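Local coordinates for phosphate-binding protein (PDB 3W9V) that binds inorganic phosphate as a secreted protein of the PstS family and associates with the human enzyme PON1, at residues A[229-234]-A[241-246]. The protein carries 1 engineered substitution. Sequence-based numbering, arbitrary orientation.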
ATOM      1  N   VAL A 229      12.618 -10.904 -10.124  1.00  9.74           N
ATOM      2  CA  VAL A 229      11.714  -9.782  -9.904  1.00 10.05           C
ATOM      3  C   VAL A 229      11.735  -8.960 -11.181  1.00  9.86           C
ATOM      4  O   VAL A 229      12.785  -8.459 -11.582  1.00 10.46           O
ATOM      5  CB  VAL A 229      12.141  -8.930  -8.683  1.00  9.69           C
ATOM      6  CG1 VAL A 229      11.229  -7.727  -8.528  1.00 10.85           C
ATOM      7  CG2 VAL A 229      12.116  -9.767  -7.408  1.00 10.28           C
ATOM      8  N   ALA A 230      10.590  -8.854 -11.843  1.00  9.80           N
ATOM      9  CA  ALA A 230      10.566  -8.247 -13.167  1.00  9.88           C
ATOM     10  C   ALA A 230      10.873  -6.758 -13.153  1.00 10.10           C
ATOM     11  O   ALA A 230      10.428  -6.021 -12.272  1.00 10.76           O
ATOM     12  CB  ALA A 230       9.220  -8.493 -13.835  1.00 11.03           C
ATOM     13  N   ARG A 231      11.635  -6.307 -14.143  1.00 10.54           N
ATOM     14  CA  ARG A 231      11.665  -4.889 -14.442  1.00 10.82           C
ATOM     15  C   ARG A 231      10.341  -4.559 -15.124  1.00  9.56           C
ATOM     16  O   ARG A 231       9.719  -5.429 -15.738  1.00 10.72           O
ATOM     17  CB  ARG A 231      12.844  -4.545 -15.353  1.00 11.27           C
ATOM     18  CG  ARG A 231      14.203  -4.769 -14.709  1.00 11.40           C
ATOM     19  CD  ARG A 231      15.325  -4.688 -15.730  1.00 16.49           C
ATOM     20  NE  ARG A 231      16.620  -4.990 -15.127  1.00 16.36           N
ATOM     21  CZ  ARG A 231      17.727  -5.237 -15.819  1.00 20.13           C
ATOM     22  NH1 ARG A 231      17.699  -5.222 -17.146  1.00 20.62           N
ATOM     23  NH2 ARG A 231      18.861  -5.503 -15.186  1.00 25.14           N
ATOM     24  N   VAL A 232       9.886  -3.322 -14.976  1.00  9.97           N
ATOM     25  CA  VAL A 232       8.674  -2.879 -15.655  1.00 10.39           C
ATOM     26  C   VAL A 232       8.944  -1.533 -16.315  1.00  9.84           C
ATOM     27  O   VAL A 232       9.556  -0.654 -15.715  1.00 11.91           O
ATOM     28  CB  VAL A 232       7.466  -2.746 -14.689  1.00 10.03           C
ATOM     29  CG1 VAL A 232       6.215  -2.338 -15.460  1.00 13.02           C
ATOM     30  CG2 VAL A 232       7.211  -4.052 -13.950  1.00 10.79           C
ATOM     31  N   GLY A 233       8.506  -1.386 -17.561  1.00 10.63           N
ATOM     32  CA  GLY A 233       8.655  -0.128 -18.264  1.00 12.30           C
ATOM     33  C   GLY A 233       9.349  -0.210 -19.611  1.00 11.07           C
ATOM     34  O   GLY A 233       9.578   0.821 -20.247  1.00 13.78           O
ATOM     35  N   LYS A 234       9.694  -1.422 -20.039  1.00 11.27           N
ATOM     36  CA  LYS A 234      10.283  -1.644 -21.360  1.00 12.13           C
ATOM     37  C   LYS A 234       9.447  -0.979 -22.443  1.00 12.91           C
ATOM     38  O   LYS A 234       8.219  -1.069 -22.440  1.00 12.93           O
ATOM     39  CB  LYS A 234      10.378  -3.143 -21.647  1.00 13.30           C
ATOM     40  CG  LYS A 234      10.869  -3.497 -23.046  1.00 13.36           C
ATOM     41  CD  LYS A 234      10.948  -5.004 -23.232  1.00 14.18           C
ATOM     42  CE  LYS A 234       9.569  -5.641 -23.223  1.00 13.63           C
ATOM     43  NZ  LYS A 234       9.646  -7.111 -23.005  1.00 14.67           N
ATOM     44  N   ALA A 241      14.742   2.519 -28.035  1.00 18.23           N
ATOM     45  CA  ALA A 241      14.363   1.474 -27.092  1.00 19.97           C
ATOM     46  C   ALA A 241      14.856   1.807 -25.690  1.00 18.96           C
ATOM     47  O   ALA A 241      16.014   2.183 -25.501  1.00 21.67           O
ATOM     48  CB  ALA A 241      14.912   0.130 -27.541  1.00 26.18           C
ATOM     49  N   VAL A 242      13.962   1.682 -24.714  1.00 14.99           N
ATOM     50  CA  VAL A 242      14.313   1.917 -23.322  1.00 16.61           C
ATOM     51  C   VAL A 242      14.040   0.677 -22.481  1.00 13.98           C
ATOM     52  O   VAL A 242      13.095  -0.073 -22.738  1.00 14.73           O
ATOM     53  CB  VAL A 242      13.558   3.129 -22.731  1.00 19.02           C
ATOM     54  CG1 VAL A 242      13.920   4.402 -23.482  1.00 24.39           C
ATOM     55  CG2 VAL A 242      12.058   2.900 -22.762  1.00 23.07           C
ATOM     56  N   GLU A 243      14.883   0.455 -21.482  1.00 14.70           N
ATOM     57  CA  GLU A 243      14.683  -0.650 -20.557  1.00 13.44           C
ATOM     58  C   GLU A 243      13.776  -0.219 -19.416  1.00 13.36           C
ATOM     59  O   GLU A 243      13.751   0.950 -19.031  1.00 15.55           O
ATOM     60  CB  GLU A 243      16.021  -1.140 -19.997  1.00 16.47           C
ATOM     61  CG  GLU A 243      16.961  -1.721 -21.046  1.00 19.14           C
ATOM     62  CD  GLU A 243      18.242  -2.270 -20.447  1.00 28.70           C
ATOM     63  OE1 GLU A 243      18.488  -2.041 -19.244  1.00 30.70           O
ATOM     64  OE2 GLU A 243      19.005  -2.932 -21.181  1.00 39.12           O
ATOM     65  N   GLY A 244      13.017  -1.172 -18.888  1.00 11.74           N
ATOM     66  CA  GLY A 244      12.245  -0.938 -17.683  1.00 12.52           C
ATOM     67  C   GLY A 244      13.150  -0.842 -16.468  1.00 12.68           C
ATOM     68  O   GLY A 244      14.362  -1.058 -16.559  1.00 14.58           O
ATOM     69  N   LYS A 245      12.554  -0.527 -15.323  1.00 11.76           N
ATOM     70  CA  LYS A 245      13.293  -0.373 -14.077  1.00 10.52           C
ATOM     71  C   LYS A 245      12.878  -1.429 -13.068  1.00 10.34           C
ATOM     72  O   LYS A 245      11.781  -1.983 -13.139  1.00 10.18           O
ATOM     73  CB  LYS A 245      13.038   1.012 -13.476  1.00 13.59           C
ATOM     74  CG  LYS A 245      13.494   2.173 -14.342  1.00 16.99           C
ATOM     75  CD  LYS A 245      15.004   2.165 -14.525  1.00 21.41           C
ATOM     76  CE  LYS A 245      15.479   3.438 -15.208  1.00 29.08           C
ATOM     77  NZ  LYS A 245      14.758   3.678 -16.490  1.00 37.29           N
ATOM     78  N   SER A 246      13.759  -1.698 -12.113  1.00 11.07           N
ATOM     79  CA  SER A 246      13.426  -2.556 -10.989  1.00  9.55           C
ATOM     80  C   SER A 246      12.514  -1.787 -10.040  1.00  9.70           C
ATOM     81  O   SER A 246      12.456  -0.563 -10.092  1.00 10.26           O
ATOM     82  CB  SER A 246      14.695  -2.942 -10.243  1.00 12.03           C
ATOM     83  OG  SER A 246      15.100  -1.870  -9.409  1.00 11.69           O
TER
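Arg231 and Gly244 bury the largest areas in the contact between 229-234 and 241-246. The two segments belong to, and extend beyond, the beta hairpin of strands 231-237 and 240-242 in this PstS-family phosphate-binding protein. They run antiparallel. Val232 and Lys245 form a single hydrogen-bonded pair between them. Val232 N donates to Lys245 O at 3.0 Å, and Lys245 N returns a bond to Val232 O. The second donor stands well above the plane of the Val232 carbonyl. Lys245 O also receives a CA-H...O contact from Arg231 CA at 3.2 Å, so the oxygen meets one N-H and, more weakly, one CA-H.

Next to this pair the backbones come very close, with Gly233 CA and Gly244 CA 3.7 Å apart. Gly244 CA packs directly on the peptide groups of 232-234, 3.3 Å from Val232 O and 3.5 Å from Lys234 N. No side chain stands between the two backbones here. Gly233 has a positive phi of 126°, a conformation readily reached by glycine. Asp106 OD2 accepts a hydrogen bond from Gly244 N, which ties 241-246 to strand 106-107. That strand pairs with 231-237 on the side away from 240-242.

Further along, Lys234 CA makes a CA-H...O contact with Val242 O at 3.5 Å. Lys234 NZ hydrogen-bonds to Asp106 O and Thr127 OG1 and forms a salt bridge with Glu111 OE1.

The Arg231 side chain is extended from CG to NE and passes Gly244 O, with CD 3.8 Å from that oxygen. Arg231 and Glu243 lie side by side and point the same way. Their salt bridge is long, Arg231 NH1 to Glu243 OE1 at 3.9 Å, with OE1 well out of the guanidinium plane and no N-H aimed at it.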